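Local atomic coordinates of nitric oxide dioxygenase (Rhodothermus marinus DSM 4252, PDB entry 6WK3), a protein that binds heme b in a globin fold, probably acts as a nitric oxide dioxygenase in nature, and is present here as an engineered carbene transferase. Residues Ala20-Ser25 against Ala60-Ala65; Val26-Thr31 against Lys107-Pro112; Phe37-Glu42 against Val98-Arg103. The protein carries 1 engineered substitution. All coordinates share one frame; numbering follows the deposited sequence.

Helix 18-39 runs through all three contacts: its start lies against helix 50-66 in contact 1, while its middle and end meet helix 94-110 in contacts 2 and 3. Contacts 1 and 2, with centres 11 Å apart, share a seam in which L21 CD2 touches I28 CD1 at 3.7 Å and H24 CB touches V109 CG1. Contacts 2 and 3, 14 Å apart between centres, are joined through I28 and L102. The heme borders two of them. A60 of contact 1 and V98 of contact 3 both belong to its pocket, whereas in contact 2 the side chain of I28 stays about 11 Å from the heme.

Contact 1 of 3, residues Ala20-Ser25 against Ala60-Ala65; sequences ALQKHS and ALLAYA
L21 carries this contact with two different parts of its side chain. L21 CB meets L62 CD1 at 3.8 Å, while the L21 CD1 methyl reaches further, to A65 CB at 3.7 Å. The same methyl, L21 CD1, lies 3.9 Å from the carbonyl oxygen L61 O. L62 answers with one branch: CD1 sits where L21 CB and Q22 CG converge, 3.8 Å from Q22 CG as well, so the aliphatic part of Q22 crosses L62 obliquely. The torsions explain the reach. L62 has CG anti to its backbone N (chi1 -171°), which brings the end of the side chain nearer to helix 18-39 than its CB direction alone would suggest; L21 keeps CG beside its own N. Behind this first shell, W122 of helix 116-145 touches both L21 and A65, and I28 packs on L21 from two turns further along. The amide of Q22 turns to helix 50-66 too, its OE1 accepting a hydrogen bond from R66 NH2. The two segments run nearly antiparallel, at 174°, with axes 9.5 Å apart, and A60 on the second touches the heme. No hydrogen bond links the two segments themselves, so their fit rests on two leucines, an alanine and the aliphatic part of Q22, an apolar joint between globin helices with the polar bond to R66 just beyond it.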
loop_
_atom_site.group_PDB
_atom_site.type_symbol
_atom_site.label_atom_id
_atom_site.label_comp_id
_atom_site.label_asym_id
_atom_site.label_seq_id
_atom_site.Cartn_x
_atom_site.Cartn_y
_atom_site.Cartn_z
ATOM N N ALA A 20 3.450 -27.150 10.978
ATOM C CA ALA A 20 4.544 -27.017 10.017
ATOM C C ALA A 20 4.754 -25.569 9.589
ATOM O O ALA A 20 5.894 -25.147 9.360
ATOM C CB ALA A 20 4.284 -27.891 8.791
ATOM N N LEU A 21 3.672 -24.798 9.466
ATOM C CA LEU A 21 3.801 -23.400 9.075
ATOM C C LEU A 21 4.393 -22.556 10.195
ATOM O O LEU A 21 5.134 -21.605 9.923
ATOM C CB LEU A 21 2.444 -22.843 8.649
ATOM C CG LEU A 21 1.965 -23.216 7.244
ATOM C CD1 LEU A 21 0.593 -22.632 6.983
ATOM C CD2 LEU A 21 2.942 -22.746 6.191
ATOM N N GLN A 22 4.090 -22.882 11.454
ATOM C CA GLN A 22 4.715 -22.166 12.561
ATOM C C GLN A 22 6.232 -22.284 12.514
ATOM O O GLN A 22 6.941 -21.378 12.967
ATOM C CB GLN A 22 4.194 -22.688 13.899
ATOM C CG GLN A 22 2.741 -22.360 14.165
ATOM C CD GLN A 22 2.251 -22.923 15.488
ATOM O OE1 GLN A 22 1.495 -22.275 16.212
ATOM N NE2 GLN A 22 2.685 -24.136 15.809
ATOM N N LYS A 23 6.748 -23.379 11.960
ATOM C CA LYS A 23 8.185 -23.591 11.876
ATOM C C LYS A 23 8.773 -23.255 10.512
ATOM O O LYS A 23 9.960 -22.931 10.434
ATOM C CB LYS A 23 8.524 -25.047 12.218
ATOM C CG LYS A 23 8.495 -25.369 13.708
ATOM C CD LYS A 23 8.979 -26.792 13.979
ATOM C CE LYS A 23 9.025 -27.102 15.472
ATOM N NZ LYS A 23 9.932 -26.182 16.218
ATOM N N HIS A 24 7.981 -23.309 9.437
ATOM C CA HIS A 24 8.537 -23.271 8.088
ATOM C C HIS A 24 7.893 -22.238 7.167
ATOM O O HIS A 24 8.213 -22.219 5.975
ATOM C CB HIS A 24 8.425 -24.652 7.423
ATOM C CG HIS A 24 9.089 -25.756 8.187
ATOM N ND1 HIS A 24 10.373 -25.658 8.679
ATOM C CD2 HIS A 24 8.649 -26.992 8.527
ATOM C CE1 HIS A 24 10.691 -26.780 9.300
ATOM N NE2 HIS A 24 9.663 -27.606 9.221
ATOM N N SER A 25 6.990 -21.390 7.664
ATOM C CA SER A 25 6.302 -20.484 6.748
ATOM C C SER A 25 7.259 -19.467 6.132
ATOM O O SER A 25 7.039 -19.020 5.000
ATOM C CB SER A 25 5.144 -19.777 7.456
ATOM O OG SER A 25 5.611 -18.964 8.520
ATOM N N ALA A 60 0.918 -14.133 6.834
ATOM C CA ALA A 60 -0.411 -14.289 6.261
ATOM C C ALA A 60 -0.754 -15.759 6.060
ATOM O O ALA A 60 -1.855 -16.200 6.407
ATOM C CB ALA A 60 -0.502 -13.523 4.943
ATOM N N LEU A 61 0.180 -16.540 5.511
ATOM C CA LEU A 61 -0.063 -17.974 5.371
ATOM C C LEU A 61 -0.412 -18.598 6.717
ATOM O O LEU A 61 -1.401 -19.329 6.839
ATOM C CB LEU A 61 1.154 -18.663 4.758
ATOM C CG LEU A 61 1.434 -18.359 3.287
ATOM C CD1 LEU A 61 2.719 -19.058 2.866
ATOM C CD2 LEU A 61 0.270 -18.764 2.390
ATOM N N LEU A 62 0.382 -18.296 7.746
ATOM C CA LEU A 62 0.107 -18.812 9.083
ATOM C C LEU A 62 -1.264 -18.361 9.581
ATOM O O LEU A 62 -2.069 -19.178 10.040
ATOM C CB LEU A 62 1.204 -18.362 10.044
ATOM C CG LEU A 62 1.193 -18.989 11.435
ATOM C CD1 LEU A 62 1.037 -20.500 11.346
ATOM C CD2 LEU A 62 2.473 -18.619 12.163
ATOM N N ALA A 63 -1.548 -17.059 9.498
ATOM C CA ALA A 63 -2.828 -16.554 9.985
ATOM C C ALA A 63 -3.992 -17.157 9.206
ATOM O O ALA A 63 -5.015 -17.525 9.789
ATOM C CB ALA A 63 -2.857 -15.026 9.907
ATOM N N TYR A 64 -3.843 -17.277 7.887
ATOM C CA TYR A 64 -4.897 -17.846 7.054
ATOM C C TYR A 64 -5.165 -19.297 7.419
ATOM O O TYR A 64 -6.320 -19.732 7.468
ATOM C CB TYR A 64 -4.495 -17.727 5.587
ATOM C CG TYR A 64 -5.508 -18.223 4.583
ATOM C CD1 TYR A 64 -6.866 -17.947 4.727
ATOM C CD2 TYR A 64 -5.101 -18.945 3.470
ATOM C CE1 TYR A 64 -7.786 -18.386 3.782
ATOM C CE2 TYR A 64 -6.005 -19.388 2.531
ATOM C CZ TYR A 64 -7.343 -19.108 2.688
ATOM O OH TYR A 64 -8.229 -19.554 1.740
ATOM N N ALA A 65 -4.108 -20.068 7.670
ATOM C CA ALA A 65 -4.289 -21.457 8.067
ATOM C C ALA A 65 -4.917 -21.554 9.453
ATOM O O ALA A 65 -5.721 -22.454 9.713
ATOM C CB ALA A 65 -2.949 -22.192 8.013
#

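Contact 2 of 3, residues Val26-Thr31 against Lys107-Pro112; sequences VAISAT and KEVLGP
Apolar packing centres on V109, which points into helix 18-39 between A27 and I28. V109 CB lies 3.9 Å from I28 CG1, and the V109 CG1 methyl, anti to the backbone N, is 4.0 Å from the same I28 atom. The other methyl, V109 CG2, turns to A27, lying 4.1 Å from A27 CB and 3.9 Å from the carbonyl oxygen A27 O. I28 meets V109 obliquely through CG1, held beside its own backbone N at chi1 -70°; this brings the end of the side chain closer to the other helix.

T31 and E108 form the more polar border. E108 extends with CG anti to its N (chi1 -163°) and brings OE1 to 3.5 Å from the methyl T31 CG2, a van der Waals approach across obliquely placed side chains. The T31 hydroxyl is used within its own helix: OG1, beside the backbone N at chi1 -63°, donates to A27 O over 2.8 Å in the carbonyl plane. That oxygen also accepts the helical bond from T31 N, so two donors grip it. An alanine here removes the hydroxyl and the methyl, and would probably leave A27 O with the backbone bond alone of these two and weaken the packing against E108.

No hydrogen bond crosses between the segments. At G111, with positive phi, the chain leaves helical geometry. I28 also touches L102 on helix 94-110 and L21 on its own helix, while H24 lies against V109 and L110. Away from this interface, V26, S29 and A30 pack on helix 50-66, with S29 OG hydrogen-bonded to I54 O; helix 18-39 thus runs between helices 50-66 and 94-110.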
loop_
_atom_site.group_PDB
_atom_site.type_symbol
_atom_site.label_atom_id
_atom_site.label_comp_id
_atom_site.label_asym_id
_atom_site.label_seq_id
_atom_site.Cartn_x
_atom_site.Cartn_y
_atom_site.Cartn_z
ATOM N N VAL A 26 8.327 -19.098 6.845
ATOM C CA VAL A 26 9.327 -18.206 6.263
ATOM C C VAL A 26 10.115 -18.923 5.171
ATOM O O VAL A 26 10.393 -18.353 4.109
ATOM C CB VAL A 26 10.252 -17.646 7.357
ATOM C CG1 VAL A 26 11.430 -16.921 6.727
ATOM C CG2 VAL A 26 9.475 -16.707 8.270
ATOM N N ALA A 27 10.486 -20.182 5.409
ATOM C CA ALA A 27 11.154 -20.957 4.370
ATOM C C ALA A 27 10.256 -21.132 3.151
ATOM O O ALA A 27 10.726 -21.052 2.011
ATOM C CB ALA A 27 11.586 -22.316 4.917
ATOM N N ILE A 28 8.959 -21.363 3.368
ATOM C CA ILE A 28 8.045 -21.535 2.243
ATOM C C ILE A 28 7.888 -20.226 1.483
ATOM O O ILE A 28 7.940 -20.196 0.247
ATOM C CB ILE A 28 6.687 -22.074 2.734
ATOM C CG1 ILE A 28 6.818 -23.531 3.192
ATOM C CG2 ILE A 28 5.634 -21.929 1.644
ATOM C CD1 ILE A 28 5.629 -24.037 4.032
ATOM N N SER A 29 7.720 -19.120 2.208
ATOM C CA SER A 29 7.518 -17.831 1.556
ATOM C C SER A 29 8.774 -17.387 0.805
ATOM O O SER A 29 8.693 -16.950 -0.349
ATOM C CB SER A 29 7.081 -16.796 2.600
ATOM O OG SER A 29 7.387 -15.470 2.201
ATOM N N ALA A 30 9.950 -17.525 1.429
ATOM C CA ALA A 30 11.192 -17.122 0.766
ATOM C C ALA A 30 11.475 -17.986 -0.459
ATOM O O ALA A 30 11.850 -17.472 -1.522
ATOM C CB ALA A 30 12.366 -17.189 1.744
ATOM N N THR A 31 11.322 -19.305 -0.317
ATOM C CA THR A 31 11.506 -20.203 -1.453
ATOM C C THR A 31 10.510 -19.893 -2.558
ATOM O O THR A 31 10.844 -19.951 -3.746
ATOM C CB THR A 31 11.361 -21.651 -0.995
ATOM O OG1 THR A 31 12.394 -21.952 -0.049
ATOM C CG2 THR A 31 11.439 -22.608 -2.173
ATOM N N LYS A 107 6.310 -28.359 -1.733
ATOM C CA LYS A 107 6.921 -29.648 -2.058
ATOM C C LYS A 107 8.365 -29.718 -1.578
ATOM O O LYS A 107 8.823 -30.761 -1.097
ATOM C CB LYS A 107 6.864 -29.896 -3.565
ATOM C CG LYS A 107 5.548 -30.450 -4.069
ATOM C CD LYS A 107 5.599 -30.692 -5.573
ATOM C CE LYS A 107 4.203 -30.864 -6.142
ATOM N NZ LYS A 107 4.169 -30.914 -7.626
ATOM N N GLU A 108 9.098 -28.615 -1.697
ATOM C CA GLU A 108 10.512 -28.616 -1.343
ATOM C C GLU A 108 10.713 -28.577 0.166
ATOM O O GLU A 108 11.497 -29.360 0.716
ATOM C CB GLU A 108 11.201 -27.431 -2.013
ATOM C CG GLU A 108 12.706 -27.518 -2.083
ATOM C CD GLU A 108 13.304 -26.262 -2.678
ATOM O OE1 GLU A 108 13.643 -25.337 -1.902
ATOM O OE2 GLU A 108 13.416 -26.192 -3.924
ATOM N N VAL A 109 10.003 -27.683 0.855
ATOM C CA VAL A 109 10.284 -27.460 2.269
ATOM C C VAL A 109 9.776 -28.620 3.114
ATOM O O VAL A 109 10.482 -29.112 4.001
ATOM C CB VAL A 109 9.692 -26.116 2.729
ATOM C CG1 VAL A 109 9.771 -25.995 4.242
ATOM C CG2 VAL A 109 10.439 -24.959 2.062
ATOM N N LEU A 110 8.552 -29.079 2.853
ATOM C CA LEU A 110 7.955 -30.147 3.644
ATOM C C LEU A 110 8.416 -31.535 3.221
ATOM O O LEU A 110 8.134 -32.503 3.937
ATOM C CB LEU A 110 6.430 -30.067 3.564
ATOM C CG LEU A 110 5.835 -28.777 4.127
ATOM C CD1 LEU A 110 4.356 -28.962 4.431
ATOM C CD2 LEU A 110 6.595 -28.326 5.369
ATOM N N GLY A 111 9.108 -31.652 2.088
ATOM C CA GLY A 111 9.663 -32.910 1.650
ATOM C C GLY A 111 8.622 -34.005 1.549
ATOM O O GLY A 111 7.701 -33.946 0.729
ATOM N N PRO A 112 8.752 -35.033 2.393
ATOM C CA PRO A 112 7.792 -36.148 2.335
ATOM C C PRO A 112 6.386 -35.767 2.771
ATOM O O PRO A 112 5.418 -36.327 2.242
ATOM C CB PRO A 112 8.411 -37.195 3.275
ATOM C CG PRO A 112 9.301 -36.414 4.189
ATOM C CD PRO A 112 9.836 -35.277 3.362
#

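Contact 3 of 3, residues Phe37-Glu42 against Val98-Arg103; sequences FERYPE and VWECLR. With HEM (protoporphyrin IX containing Fe), chain E.
The carboxylate of E100 takes two donors, one on each oxygen, from R39, the last residue of helix 18-39, and Y40 just after it. R39 NH1 gives a salt-bridge hydrogen bond to E100 OE1 at 2.9 Å, with an N-H...O angle of 150°; the bond uses the anti lone pair of OE1, and the guanidinium and carboxylate planes are only 25° apart. Y40 OH donates to E100 OE2 on its syn lone pair, modelled very short at 2.3 Å. Here the carboxylate oxygen lies at the edge of the phenol ring, whose plane is turned 66° from that of the carboxylate.

Chain shape sets up this fork: E100 has CG anti to its backbone N and stretches out, while R39 runs extended from CG to NE. R39 NH1 also forms a salt bridge with D104 OD2, its strongest polar partner, one turn of helix after E100. Y40, the first residue to leave helical geometry, also offers its backbone oxygen to T43 OG1. Also at the edge of the Y40 ring, C101 SG lies 4.3 Å from Y40 CE2 in a sulfur-aromatic contact. V98 serves the heme pocket instead, its CG2 lying 3.5 Å from the heme methyl CMC.

The R39 and Y40 donors would probably stabilise E100 as the carboxylate, while E100 and D104 together probably balance the charge of R39, making this a polar tie between helix 94-110 and the end of helix 18-39.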
loop_
_atom_site.group_PDB
_atom_site.type_symbol
_atom_site.label_atom_id
_atom_site.label_comp_id
_atom_site.label_asym_id
_atom_site.label_seq_id
_atom_site.Cartn_x
_atom_site.Cartn_y
_atom_site.Cartn_z
ATOM N N PHE A 37 11.054 -15.238 -8.749
ATOM C CA PHE A 37 12.107 -14.389 -9.301
ATOM C C PHE A 37 12.739 -15.025 -10.534
ATOM O O PHE A 37 12.979 -14.346 -11.539
ATOM C CB PHE A 37 13.163 -14.127 -8.219
ATOM C CG PHE A 37 14.174 -13.055 -8.568
ATOM C CD1 PHE A 37 15.194 -13.298 -9.479
ATOM C CD2 PHE A 37 14.129 -11.815 -7.943
ATOM C CE1 PHE A 37 16.132 -12.314 -9.784
ATOM C CE2 PHE A 37 15.069 -10.829 -8.238
ATOM C CZ PHE A 37 16.068 -11.079 -9.161
ATOM N N GLU A 38 13.000 -16.332 -10.488
ATOM C CA GLU A 38 13.733 -16.982 -11.565
ATOM C C GLU A 38 12.842 -17.548 -12.666
ATOM O O GLU A 38 13.320 -17.729 -13.789
ATOM C CB GLU A 38 14.630 -18.088 -10.995
ATOM C CG GLU A 38 13.925 -19.362 -10.605
ATOM C CD GLU A 38 14.800 -20.276 -9.752
ATOM O OE1 GLU A 38 15.533 -19.762 -8.877
ATOM O OE2 GLU A 38 14.746 -21.510 -9.954
ATOM N N ARG A 39 11.568 -17.817 -12.395
ATOM C CA ARG A 39 10.720 -18.371 -13.445
ATOM C C ARG A 39 9.958 -17.307 -14.221
ATOM O O ARG A 39 9.646 -17.519 -15.400
ATOM C CB ARG A 39 9.735 -19.376 -12.854
ATOM C CG ARG A 39 10.391 -20.637 -12.341
ATOM C CD ARG A 39 9.368 -21.557 -11.702
ATOM N NE ARG A 39 10.003 -22.603 -10.909
ATOM C CZ ARG A 39 9.345 -23.592 -10.316
ATOM N NH1 ARG A 39 8.024 -23.674 -10.426
ATOM N NH2 ARG A 39 10.008 -24.500 -9.617
ATOM N N TYR A 40 9.656 -16.171 -13.598
ATOM C CA TYR A 40 8.876 -15.106 -14.230
ATOM C C TYR A 40 9.528 -13.772 -13.913
ATOM O O TYR A 40 9.080 -13.031 -13.029
ATOM C CB TYR A 40 7.419 -15.148 -13.769
ATOM C CG TYR A 40 6.808 -16.506 -13.985
ATOM C CD1 TYR A 40 6.388 -16.901 -15.248
ATOM C CD2 TYR A 40 6.683 -17.410 -12.938
ATOM C CE1 TYR A 40 5.840 -18.148 -15.459
ATOM C CE2 TYR A 40 6.142 -18.662 -13.141
ATOM C CZ TYR A 40 5.722 -19.025 -14.402
ATOM O OH TYR A 40 5.175 -20.268 -14.610
ATOM N N PRO A 41 10.601 -13.429 -14.631
ATOM C CA PRO A 41 11.336 -12.194 -14.318
ATOM C C PRO A 41 10.525 -10.924 -14.495
ATOM O O PRO A 41 10.875 -9.901 -13.894
ATOM C CB PRO A 41 12.522 -12.239 -15.294
ATOM C CG PRO A 41 12.672 -13.681 -15.648
ATOM C CD PRO A 41 11.279 -14.233 -15.660
ATOM N N GLU A 42 9.459 -10.946 -15.298
ATOM C CA GLU A 42 8.627 -9.756 -15.436
ATOM C C GLU A 42 8.064 -9.301 -14.094
ATOM O O GLU A 42 7.822 -8.104 -13.899
ATOM C CB GLU A 42 7.491 -10.022 -16.423
ATOM N N VAL A 98 1.981 -17.477 -9.038
ATOM C CA VAL A 98 2.379 -17.546 -7.638
ATOM C C VAL A 98 1.914 -18.852 -7.009
ATOM O O VAL A 98 2.584 -19.391 -6.120
ATOM C CB VAL A 98 1.858 -16.314 -6.876
ATOM C CG1 VAL A 98 1.976 -16.509 -5.368
ATOM C CG2 VAL A 98 2.630 -15.087 -7.308
ATOM N N TRP A 99 0.790 -19.409 -7.466
ATOM C CA TRP A 99 0.404 -20.725 -6.968
ATOM C C TRP A 99 1.404 -21.782 -7.410
ATOM O O TRP A 99 1.805 -22.644 -6.618
ATOM C CB TRP A 99 -0.996 -21.124 -7.432
ATOM C CG TRP A 99 -1.152 -22.600 -7.276
ATOM C CD1 TRP A 99 -1.321 -23.524 -8.269
ATOM C CD2 TRP A 99 -1.084 -23.338 -6.048
ATOM N NE1 TRP A 99 -1.382 -24.786 -7.732
ATOM C CE2 TRP A 99 -1.236 -24.700 -6.371
ATOM C CE3 TRP A 99 -0.909 -22.978 -4.708
ATOM C CZ2 TRP A 99 -1.221 -25.701 -5.404
ATOM C CZ3 TRP A 99 -0.903 -23.972 -3.750
ATOM C CH2 TRP A 99 -1.056 -25.318 -4.102
ATOM N N GLU A 100 1.797 -21.746 -8.685
ATOM C CA GLU A 100 2.798 -22.680 -9.192
ATOM C C GLU A 100 4.049 -22.667 -8.319
ATOM O O GLU A 100 4.535 -23.720 -7.888
ATOM C CB GLU A 100 3.143 -22.327 -10.642
ATOM C CG GLU A 100 4.208 -23.208 -11.265
ATOM C CD GLU A 100 4.945 -22.516 -12.400
ATOM O OE1 GLU A 100 6.196 -22.536 -12.400
ATOM O OE2 GLU A 100 4.271 -21.952 -13.292
ATOM N N CYS A 101 4.561 -21.470 -8.021
ATOM C CA CYS A 101 5.755 -21.347 -7.191
ATOM C C CYS A 101 5.487 -21.721 -5.740
ATOM O O CYS A 101 6.381 -22.248 -5.065
ATOM C CB CYS A 101 6.306 -19.924 -7.282
ATOM S SG CYS A 101 6.667 -19.398 -8.983
ATOM N N LEU A 102 4.276 -21.458 -5.243
ATOM C CA LEU A 102 3.942 -21.818 -3.868
ATOM C C LEU A 102 3.781 -23.326 -3.713
ATOM O O LEU A 102 4.174 -23.897 -2.687
ATOM C CB LEU A 102 2.666 -21.093 -3.438
ATOM C CG LEU A 102 2.050 -21.454 -2.084
ATOM C CD1 LEU A 102 3.034 -21.208 -0.954
ATOM C CD2 LEU A 102 0.757 -20.672 -1.859
ATOM N N ARG A 103 3.201 -23.988 -4.716
ATOM C CA ARG A 103 3.094 -25.443 -4.680
ATOM C C ARG A 103 4.470 -26.084 -4.570
ATOM O O ARG A 103 4.701 -26.950 -3.718
ATOM C CB ARG A 103 2.366 -25.952 -5.926
ATOM C CG ARG A 103 1.938 -27.409 -5.837
ATOM C CD ARG A 103 2.168 -28.159 -7.141
ATOM N NE ARG A 103 1.653 -27.454 -8.311
ATOM C CZ ARG A 103 2.402 -27.077 -9.343
ATOM N NH1 ARG A 103 3.702 -27.335 -9.344
ATOM N NH2 ARG A 103 1.855 -26.440 -10.371
HETATM C CHA HEM E . 2.147 -7.978 -0.958
HETATM C CHB HEM E . -0.171 -12.090 0.220
HETATM C CHC HEM E . -0.661 -12.941 -4.520
HETATM C CHD HEM E . 2.910 -9.763 -5.401
HETATM C C1A HEM E . 1.516 -8.967 -0.228
HETATM C C2A HEM E . 1.289 -8.969 1.200
HETATM C C3A HEM E . 0.658 -10.100 1.527
HETATM C C4A HEM E . 0.450 -10.864 0.317
HETATM C CMA HEM E . 0.223 -10.522 2.944
HETATM C CAA HEM E . 1.704 -7.856 2.180
HETATM C CBA HEM E . 0.556 -6.858 2.279
HETATM C CGA HEM E . 0.847 -5.863 3.371
HETATM O O1A HEM E . 1.368 -4.764 3.059
HETATM O O2A HEM E . 0.560 -6.165 4.557
HETATM C C1B HEM E . -0.567 -12.670 -0.965
HETATM C C2B HEM E . -1.425 -13.827 -1.125
HETATM C C3B HEM E . -1.549 -14.069 -2.443
HETATM C C4B HEM E . -0.785 -13.061 -3.153
HETATM C CMB HEM E . -2.030 -14.611 0.058
HETATM C CAB HEM E . -2.366 -15.165 -3.170
HETATM C CBB HEM E . -3.392 -15.811 -2.615
HETATM C C1C HEM E . 0.284 -12.183 -5.185
HETATM C C2C HEM E . 0.536 -12.196 -6.606
HETATM C C3C HEM E . 1.528 -11.340 -6.865
HETATM C C4C HEM E . 1.935 -10.720 -5.613
HETATM C CMC HEM E . -0.204 -13.069 -7.641
HETATM C CAC HEM E . 2.079 -11.081 -8.284
HETATM C CBC HEM E . 3.339 -10.689 -8.466
HETATM C C1D HEM E . 2.946 -8.900 -4.321
HETATM C C2D HEM E . 3.582 -7.599 -4.226
HETATM C C3D HEM E . 3.367 -7.119 -2.988
HETATM C C4D HEM E . 2.585 -8.089 -2.262
HETATM C CMD HEM E . 4.372 -6.915 -5.365
HETATM C CAD HEM E . 3.837 -5.782 -2.372
HETATM C CBD HEM E . 3.016 -4.629 -2.935
HETATM C CGD HEM E . 3.118 -3.415 -2.043
HETATM O O1D HEM E . 3.376 -3.572 -0.819
HETATM O O2D HEM E . 2.920 -2.285 -2.565
HETATM N NA HEM E . 0.990 -10.139 -0.731
HETATM N NB HEM E . -0.203 -12.232 -2.221
HETATM N NC HEM E . 1.156 -11.273 -4.618
HETATM N ND HEM E . 2.355 -9.153 -3.103
HETATM FE FE HEM E . 1.170 -10.763 -2.656
#